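Local coordinates for protein UL37 (Suid herpesvirus 1, PDB 4K70) that serves as an inner tegument protein of the herpesvirus particle, probably helping to control viral trafficking, and is represented here by its N-terminal half, at residues P151-P156 against A197-Q202; A191-L196 against Q335-L340; A302-V307 against A343-R348. All coordinates share one frame; numbering follows the deposited sequence. Where two conformers were deposited one is given.

Contact 1: P151-P156 against A197-Q202; sequences PRVVPP and AVRQMQ. With NA (sodium ion), chain T.
The methyl CG2 of Val153 sits over the centre of one face of the Arg199 guanidinium, 3.5 Å from Arg199 CZ, so the charged group lies flat against a branched aliphatic side chain. Arg199 reaches it with CG anti to its carbonyl carbon (chi1 -72°) and a chain extended from CG to NE. Pro151 O approaches the same guanidinium obliquely, 3.4 Å from Arg199 NE. Next to this, the Pro151 ring meets Val198 at about a right angle, Pro151 CB lying 3.7 Å from Val198 CG1. Gln202 crosses the ring obliquely, with a loose touch of its OE1 4.1 Å from Pro151 CG. The other end of that amide is held elsewhere, NE2 bonding to Gln234. Gln202 is the first residue to leave the helical conformation, yet its N still bonds to Val198 O at 3.0 Å. Further out, Val198 rests on Ile218 of helix 208-223, while Val153 also packs on Leu192, Ala195 and Leu196 of helix 191-201 and on Leu334. A sodium ion and a water lie at the amide end of Gln200, and a different sodium site is formed by Val153 and Arg199. What results is a surface packing of the loop between helices 144-149 and 156-159 on the C-terminal part of helix 191-201, within an all-helical fold.

Contact 2: A191-L196 against Q335-L340; sequences ALPLAL and QVVEAL
No flat group is stacked in this contact: the carboxylate of Glu338 lies beyond the part of its side chain that touches segment 191-196. Glu338 contributes the root of its side chain instead. Leu196 CD1 comes to 3.6 Å from Glu338 CA, and Leu196 CD2 to 4.2 Å from Glu338 CB, leaving the extended acidic chain to run on to an exposed carboxylate. The apolar work falls to Val337, whose CG1 lies anti to its own backbone N and meets two leucines that come from the same helix, one turn apart. Leu192 approaches it tip to tip, CD2 being 4.0 Å from Val337 CG1; Leu196 crosses at about a right angle, with CD1 3.7 Å from Val337 CG1. The two leucines differ in their first torsion: Leu192 has CG anti to the backbone N (chi1 173°), whereas in Leu196 CG is anti to the carbonyl carbon (chi1 -70°). The segment axes pass 9.8 Å apart and cross at -41°, so that Val337 packs against the i, i+4 pair Leu192 and Leu196 in the helix-on-helix packing of an all-helical fold. Pro193 adds a looser touch, its CG 4.4 Å from Val337 CG1, and also packs on Leu385. Val381, from the same helix 366-385, covers Val337. The Pro193 side chain is about 8 Å from that of Asp386, a calcium ligand.

Contact 3: A302-V307 against A343-R348; sequences AQAVHV and AGFTRR
A positive phi of 90° at Gly344 ends helix 333-342 in a Schellman motif and turns the chain so that its backbone lies directly against the short 3-10 segment 303-305. Gly344 CA comes to 4.0 Å from Val305 N, and there is no room for a CB here: it would point at residues 302-307, run into Val305 N and be jammed against Ala343 O. Phe345 follows with CG anti to the carbonyl carbon (chi1 -78°): its CB heads away from residues 302-307, but the ring comes back, and CE1 reaches 3.5 Å from Ala304 CB, a methyl that meets the ring obliquely. Phe345 is also the centre of an inverse gamma turn, closed by a weak bond from Thr346 N to Gly344 O. Thr346 then takes the N-cap position of helix 347-358, its OG1 bonding weakly to His349 N.

The polar part of the contact gathers on Ala343 O. A water donates to it at 2.7 Å from Ala343 O and accepts from Ala304 N at 3.1 Å, bridging the two backbones. Ala302 CA adds a C-H...O contact, 3.5 Å from Ala343 O with 144° at the hydrogen. Around these, Val305 packs on Leu213 and Phe214 of helix 208-223, Phe345 lies on Cys350 and Leu353, and Phe345 O is bonded by His382. A sodium ion is about 3 Å from the Ala302 side chain. Small residues thus let the two backbones come close, while the polar link between them runs through water.

Contacts 1 and 2 share helix 191-201 and touch each other on it. Contact 2 is buried and largely apolar, packed between two helices with the root of Glu338 at its rim, whereas contact 1 lies at the surface and mixes aliphatic packing with a charged guanidinium. Contact 3 is also buried, yet it joins a short 3-10 segment to the link between two helices and relies on backbone, small side chains and a water. Contacts 2 and 3 interleave along the chain; helix 333-342 leads into 343-348, where Phe345 N probably bonds to Leu340 O. Contacts 1 and 3 do not touch, although the sodium at Gln200 also lies beside Ala302.

Contact 1: P151-P156 against A197-Q202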
loop_
_atom_site.group_PDB
_atom_site.type_symbol
_atom_site.label_atom_id
_atom_site.label_comp_id
_atom_site.label_asym_id
_atom_site.label_seq_id
_atom_site.Cartn_x
_atom_site.Cartn_y
_atom_site.Cartn_z
ATOM N N PRO A 151 17.657 -2.998 -10.431
ATOM C CA PRO A 151 16.552 -2.027 -10.450
ATOM C C PRO A 151 15.310 -2.535 -11.172
ATOM O O PRO A 151 14.889 -1.943 -12.181
ATOM C CB PRO A 151 17.149 -0.825 -11.199
ATOM C CG PRO A 151 18.178 -1.420 -12.096
ATOM C CD PRO A 151 18.752 -2.611 -11.339
ATOM N N ARG A 152 14.722 -3.606 -10.647
ATOM C CA ARG A 152 13.524 -4.187 -11.231
ATOM C C ARG A 152 12.300 -3.298 -11.005
ATOM O O ARG A 152 12.021 -2.871 -9.882
ATOM C CB ARG A 152 13.269 -5.604 -10.688
ATOM C CG ARG A 152 12.204 -6.360 -11.515
ATOM C CD ARG A 152 12.128 -7.861 -11.215
ATOM N NE ARG A 152 11.947 -8.149 -9.795
ATOM C CZ ARG A 152 12.937 -8.489 -8.973
ATOM N NH1 ARG A 152 14.179 -8.592 -9.439
ATOM N NH2 ARG A 152 12.687 -8.735 -7.688
ATOM N N VAL A 153 11.582 -3.020 -12.090
ATOM C CA VAL A 153 10.364 -2.228 -12.033
ATOM C C VAL A 153 9.155 -3.155 -11.931
ATOM O O VAL A 153 8.871 -3.924 -12.850
ATOM C CB VAL A 153 10.224 -1.328 -13.269
ATOM C CG1 VAL A 153 8.878 -0.615 -13.258
ATOM C CG2 VAL A 153 11.376 -0.327 -13.324
ATOM N N VAL A 154 8.458 -3.088 -10.802
ATOM C CA VAL A 154 7.316 -3.957 -10.553
ATOM C C VAL A 154 6.014 -3.157 -10.483
ATOM O O VAL A 154 5.942 -2.140 -9.791
ATOM C CB VAL A 154 7.481 -4.704 -9.220
ATOM C CG1 VAL A 154 6.333 -5.664 -9.021
ATOM C CG2 VAL A 154 8.822 -5.434 -9.174
ATOM N N PRO A 155 4.973 -3.614 -11.191
ATOM C CA PRO A 155 3.686 -2.926 -11.030
ATOM C C PRO A 155 3.192 -3.102 -9.598
ATOM O O PRO A 155 3.198 -4.222 -9.105
ATOM C CB PRO A 155 2.765 -3.660 -12.005
ATOM C CG PRO A 155 3.704 -4.354 -12.987
ATOM C CD PRO A 155 4.920 -4.696 -12.194
ATOM N N PRO A 156 2.792 -2.009 -8.931
ATOM C CA PRO A 156 2.311 -2.072 -7.546
ATOM C C PRO A 156 1.211 -3.124 -7.333
ATOM O O PRO A 156 1.078 -3.693 -6.250
ATOM C CB PRO A 156 1.748 -0.671 -7.331
ATOM C CG PRO A 156 2.616 0.183 -8.183
ATOM C CD PRO A 156 2.825 -0.625 -9.429
ATOM N N ALA A 197 14.155 5.721 -11.118
ATOM C CA ALA A 197 15.218 6.718 -11.200
ATOM C C ALA A 197 16.554 6.086 -11.591
ATOM O O ALA A 197 17.338 6.663 -12.352
ATOM C CB ALA A 197 15.344 7.502 -9.884
ATOM N N VAL A 198 16.821 4.900 -11.049
ATOM C CA VAL A 198 18.026 4.160 -11.405
ATOM C C VAL A 198 18.083 3.890 -12.901
ATOM O O VAL A 198 19.132 4.042 -13.522
ATOM C CB VAL A 198 18.148 2.832 -10.618
ATOM C CG1 VAL A 198 19.391 2.060 -11.055
ATOM C CG2 VAL A 198 18.201 3.110 -9.129
ATOM N N ARG A 199 16.957 3.500 -13.491
ATOM C CA ARG A 199 16.945 3.269 -14.926
ATOM C C ARG A 199 17.372 4.493 -15.730
ATOM O O ARG A 199 18.073 4.356 -16.734
ATOM C CB ARG A 199 15.591 2.743 -15.386
ATOM C CG ARG A 199 15.395 1.315 -14.939
ATOM C CD ARG A 199 14.370 0.563 -15.754
ATOM N NE ARG A 199 14.394 -0.848 -15.374
ATOM C CZ ARG A 199 13.496 -1.748 -15.764
ATOM N NH1 ARG A 199 12.492 -1.385 -16.553
ATOM N NH2 ARG A 199 13.604 -3.012 -15.362
ATOM N N GLN A 200 16.972 5.683 -15.284
ATOM C CA GLN A 200 17.367 6.924 -15.961
ATOM C C GLN A 200 18.841 7.238 -15.731
ATOM O O GLN A 200 19.543 7.660 -16.645
ATOM C CB GLN A 200 16.515 8.104 -15.481
ATOM C CG GLN A 200 15.029 7.974 -15.804
ATOM C CD GLN A 200 14.771 7.881 -17.293
ATOM O OE1 GLN A 200 15.147 6.908 -17.942
ATOM N NE2 GLN A 200 14.131 8.903 -17.845
ATOM N N MET A 201 19.305 7.051 -14.501
ATOM C CA MET A 201 20.714 7.262 -14.198
ATOM C C MET A 201 21.614 6.377 -15.067
ATOM O O MET A 201 22.716 6.769 -15.441
ATOM C CB MET A 201 20.991 6.993 -12.724
ATOM C CG MET A 201 22.451 7.143 -12.332
ATOM S SD MET A 201 22.736 6.867 -10.565
ATOM C CE MET A 201 22.411 5.106 -10.403
ATOM N N GLN A 202 21.131 5.185 -15.391
ATOM C CA GLN A 202 21.921 4.205 -16.133
ATOM C C GLN A 202 21.559 4.183 -17.615
ATOM O O GLN A 202 21.981 3.293 -18.360
ATOM C CB GLN A 202 21.744 2.820 -15.502
ATOM C CG GLN A 202 22.208 2.812 -14.058
ATOM C CD GLN A 202 22.058 1.476 -13.345
ATOM O OE1 GLN A 202 21.298 0.600 -13.760
ATOM N NE2 GLN A 202 22.777 1.330 -12.241
HETATM NA NA NA T . 14.869 10.635 -19.044
HETATM O O HOH W 1 13.581 11.130 -21.094
#

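Contact 2: A191-L196 against Q335-L340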
loop_
_atom_site.group_PDB
_atom_site.type_symbol
_atom_site.label_atom_id
_atom_site.label_comp_id
_atom_site.label_asym_id
_atom_site.label_seq_id
_atom_site.Cartn_x
_atom_site.Cartn_y
_atom_site.Cartn_z
ATOM N N ALA A 191 9.894 1.085 -3.452
ATOM C CA ALA A 191 11.029 0.764 -4.315
ATOM C C ALA A 191 10.828 1.165 -5.777
ATOM O O ALA A 191 11.802 1.311 -6.526
ATOM C CB ALA A 191 11.355 -0.717 -4.216
ATOM N N LEU A 192 9.572 1.324 -6.195
ATOM C CA LEU A 192 9.281 1.610 -7.604
ATOM C C LEU A 192 9.948 2.911 -8.111
ATOM O O LEU A 192 10.664 2.892 -9.111
ATOM C CB LEU A 192 7.770 1.604 -7.858
ATOM C CG LEU A 192 7.307 2.058 -9.252
ATOM C CD1 LEU A 192 7.887 1.163 -10.335
ATOM C CD2 LEU A 192 5.784 2.106 -9.317
ATOM N N PRO A 193 9.732 4.036 -7.413
ATOM C CA PRO A 193 10.360 5.311 -7.805
ATOM C C PRO A 193 11.889 5.246 -7.798
ATOM O O PRO A 193 12.546 5.922 -8.592
ATOM C CB PRO A 193 9.911 6.280 -6.708
ATOM C CG PRO A 193 8.679 5.691 -6.146
ATOM C CD PRO A 193 8.774 4.202 -6.311
ATOM N N LEU A 194 12.449 4.460 -6.883
ATOM C CA LEU A 194 13.892 4.261 -6.837
ATOM C C LEU A 194 14.364 3.503 -8.074
ATOM O O LEU A 194 15.310 3.926 -8.734
ATOM C CB LEU A 194 14.311 3.520 -5.547
ATOM C CG LEU A 194 15.746 2.999 -5.529
ATOM C CD1 LEU A 194 16.732 4.132 -5.739
ATOM C CD2 LEU A 194 16.061 2.246 -4.222
ATOM N N ALA A 195 13.717 2.374 -8.372
ATOM C CA ALA A 195 14.030 1.593 -9.573
ATOM C C ALA A 195 13.891 2.430 -10.854
ATOM O O ALA A 195 14.731 2.363 -11.760
ATOM C CB ALA A 195 13.130 0.360 -9.660
ATOM N N LEU A 196 12.816 3.203 -10.934
ATOM C CA LEU A 196 12.615 4.079 -12.094
ATOM C C LEU A 196 13.723 5.124 -12.232
ATOM O O LEU A 196 14.190 5.385 -13.340
ATOM C CB LEU A 196 11.239 4.741 -12.043
ATOM C CG LEU A 196 10.073 3.770 -12.280
ATOM C CD1 LEU A 196 8.724 4.387 -11.932
ATOM C CD2 LEU A 196 10.085 3.252 -13.709
ATOM N N GLN A 335 1.915 3.124 -14.538
ATOM C CA GLN A 335 1.926 4.054 -15.656
ATOM C C GLN A 335 2.209 5.489 -15.226
ATOM O O GLN A 335 3.052 6.169 -15.815
ATOM C CB GLN A 335 0.596 3.973 -16.409
ATOM C CG GLN A 335 0.409 2.636 -17.132
ATOM C CD GLN A 335 -0.981 2.470 -17.731
ATOM O OE1 GLN A 335 -1.724 3.433 -17.881
ATOM N NE2 GLN A 335 -1.338 1.234 -18.067
ATOM N N VAL A 336 1.510 5.955 -14.202
ATOM C CA VAL A 336 1.623 7.355 -13.838
ATOM C C VAL A 336 2.973 7.612 -13.150
ATOM O O VAL A 336 3.632 8.605 -13.438
ATOM C CB VAL A 336 0.423 7.850 -12.978
ATOM C CG1 VAL A 336 0.388 7.142 -11.624
ATOM C CG2 VAL A 336 0.497 9.381 -12.780
ATOM N N VAL A 337 3.397 6.707 -12.270
ATOM C CA VAL A 337 4.686 6.873 -11.603
ATOM C C VAL A 337 5.845 6.787 -12.590
ATOM O O VAL A 337 6.817 7.516 -12.470
ATOM C CB VAL A 337 4.884 5.845 -10.480
ATOM C CG1 VAL A 337 6.238 6.059 -9.824
ATOM C CG2 VAL A 337 3.758 5.970 -9.471
ATOM N N GLU A 338 5.735 5.911 -13.582
ATOM C CA GLU A 338 6.770 5.849 -14.618
ATOM C C GLU A 338 6.832 7.154 -15.418
ATOM O O GLU A 338 7.910 7.624 -15.784
ATOM C CB GLU A 338 6.537 4.666 -15.569
ATOM C CG GLU A 338 7.483 4.680 -16.770
ATOM C CD GLU A 338 7.535 3.346 -17.495
ATOM O OE1 GLU A 338 6.774 2.433 -17.111
ATOM O OE2 GLU A 338 8.344 3.208 -18.442
ATOM N N ALA A 339 5.670 7.737 -15.685
ATOM C CA ALA A 339 5.608 8.980 -16.438
ATOM C C ALA A 339 6.252 10.095 -15.636
ATOM O O ALA A 339 7.008 10.907 -16.184
ATOM C CB ALA A 339 4.171 9.333 -16.762
ATOM N N LEU A 340 5.954 10.135 -14.340
ATOM C CA LEU A 340 6.452 11.219 -13.490
ATOM C C LEU A 340 7.956 11.147 -13.327
ATOM O O LEU A 340 8.661 12.098 -13.625
ATOM C CB LEU A 340 5.785 11.169 -12.120
ATOM C CG LEU A 340 4.312 11.572 -12.128
ATOM C CD1 LEU A 340 3.626 11.114 -10.849
ATOM C CD2 LEU A 340 4.202 13.084 -12.280
#

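Contact 3: A302-V307 against A343-R348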
loop_
_atom_site.group_PDB
_atom_site.type_symbol
_atom_site.label_atom_id
_atom_site.label_comp_id
_atom_site.label_asym_id
_atom_site.label_seq_id
_atom_site.Cartn_x
_atom_site.Cartn_y
_atom_site.Cartn_z
ATOM N N ALA A 302 12.957 15.081 -20.051
ATOM C CA ALA A 302 13.287 15.107 -18.628
ATOM C C ALA A 302 13.925 16.411 -18.140
ATOM O O ALA A 302 14.840 16.365 -17.323
ATOM C CB ALA A 302 14.202 13.941 -18.280
ATOM N N GLN A 303 13.446 17.556 -18.619
ATOM C CA GLN A 303 14.048 18.840 -18.252
ATOM C C GLN A 303 13.843 19.157 -16.775
ATOM O O GLN A 303 14.692 19.789 -16.150
ATOM C CB GLN A 303 13.488 19.971 -19.120
ATOM C CG GLN A 303 13.847 19.846 -20.604
ATOM C CD GLN A 303 13.057 20.787 -21.513
ATOM O OE1 GLN A 303 12.066 21.384 -21.104
ATOM N NE2 GLN A 303 13.496 20.905 -22.761
ATOM N N ALA A 304 12.719 18.700 -16.222
ATOM C CA ALA A 304 12.363 18.995 -14.844
ATOM C C ALA A 304 13.342 18.401 -13.837
ATOM O O ALA A 304 13.335 18.800 -12.664
ATOM C CB ALA A 304 10.947 18.540 -14.541
ATOM N N VAL A 305 14.177 17.454 -14.271
ATOM C CA VAL A 305 15.177 16.889 -13.364
ATOM C C VAL A 305 16.216 17.955 -12.979
ATOM O O VAL A 305 16.902 17.826 -11.964
ATOM C CB VAL A 305 15.880 15.637 -13.941
ATOM C CG1 VAL A 305 17.036 16.036 -14.834
ATOM C CG2 VAL A 305 16.377 14.747 -12.806
ATOM N N HIS A 306 16.329 19.001 -13.800
ATOM C CA HIS A 306 17.088 20.197 -13.430
ATOM C C HIS A 306 16.054 21.117 -12.789
ATOM O O HIS A 306 15.519 22.011 -13.428
ATOM C CB HIS A 306 17.698 20.822 -14.688
ATOM C CG HIS A 306 18.478 22.080 -14.441
ATOM N ND1 HIS A 306 18.736 22.566 -13.185
ATOM C CD2 HIS A 306 19.056 22.947 -15.312
ATOM C CE1 HIS A 306 19.440 23.685 -13.282
ATOM N NE2 HIS A 306 19.650 23.934 -14.558
ATOM N N VAL A 307 15.726 20.851 -11.529
ATOM C CA VAL A 307 14.542 21.458 -10.926
ATOM C C VAL A 307 14.719 22.967 -10.687
ATOM O O VAL A 307 13.752 23.728 -10.734
ATOM C CB VAL A 307 14.124 20.711 -9.635
ATOM C CG1 VAL A 307 15.062 21.058 -8.476
ATOM C CG2 VAL A 307 12.655 20.995 -9.282
ATOM N N ALA A 343 10.298 11.718 -16.268
ATOM C CA ALA A 343 10.373 13.123 -16.677
ATOM C C ALA A 343 11.071 13.989 -15.630
ATOM O O ALA A 343 11.206 15.202 -15.810
ATOM C CB ALA A 343 8.989 13.675 -16.974
ATOM N N GLY A 344 11.509 13.368 -14.539
ATOM C CA GLY A 344 12.211 14.101 -13.496
ATOM C C GLY A 344 11.307 14.671 -12.417
ATOM O O GLY A 344 11.764 15.410 -11.551
ATOM N N PHE A 345 10.027 14.317 -12.456
ATOM C CA PHE A 345 9.097 14.705 -11.404
ATOM C C PHE A 345 9.132 13.697 -10.254
ATOM O O PHE A 345 8.175 12.974 -10.002
ATOM C CB PHE A 345 7.688 14.851 -11.957
ATOM C CG PHE A 345 7.462 16.156 -12.705
ATOM C CD1 PHE A 345 7.866 16.296 -14.023
ATOM C CD2 PHE A 345 6.865 17.241 -12.073
ATOM C CE1 PHE A 345 7.654 17.498 -14.718
ATOM C CE2 PHE A 345 6.655 18.440 -12.746
ATOM C CZ PHE A 345 7.048 18.571 -14.074
ATOM N N THR A 346 10.264 13.654 -9.572
ATOM C CA THR A 346 10.420 12.857 -8.366
ATOM C C THR A 346 9.589 13.497 -7.252
ATOM O O THR A 346 9.022 14.576 -7.439
ATOM C CB THR A 346 11.873 12.846 -7.945
ATOM O OG1 THR A 346 12.286 14.197 -7.737
ATOM C CG2 THR A 346 12.732 12.248 -9.040
ATOM N N ARG A 347 9.511 12.834 -6.103
ATOM C CA ARG A 347 8.719 13.331 -4.977
ATOM C C ARG A 347 9.098 14.754 -4.601
ATOM O O ARG A 347 8.240 15.617 -4.451
ATOM C CB ARG A 347 8.886 12.441 -3.736
ATOM C CG ARG A 347 8.002 12.885 -2.575
ATOM C CD ARG A 347 8.549 12.470 -1.207
ATOM N NE ARG A 347 9.844 13.072 -0.888
ATOM C CZ ARG A 347 10.012 14.306 -0.410
ATOM N NH1 ARG A 347 8.967 15.103 -0.208
ATOM N NH2 ARG A 347 11.234 14.748 -0.145
ATOM N N ARG A 348 10.393 14.983 -4.433
ATOM C CA ARG A 348 10.881 16.295 -4.018
ATOM C C ARG A 348 10.669 17.353 -5.104
ATOM O O ARG A 348 10.351 18.499 -4.806
ATOM C CB ARG A 348 12.357 16.201 -3.619
ATOM C CG ARG A 348 13.019 17.517 -3.320
ATOM C CD ARG A 348 12.360 18.219 -2.151
ATOM N NE ARG A 348 13.204 19.298 -1.640
ATOM C CZ ARG A 348 12.763 20.293 -0.877
ATOM N NH1 ARG A 348 11.480 20.348 -0.537
ATOM N NH2 ARG A 348 13.599 21.237 -0.460
HETATM O O HOH W 2 10.410 17.165 -17.511
#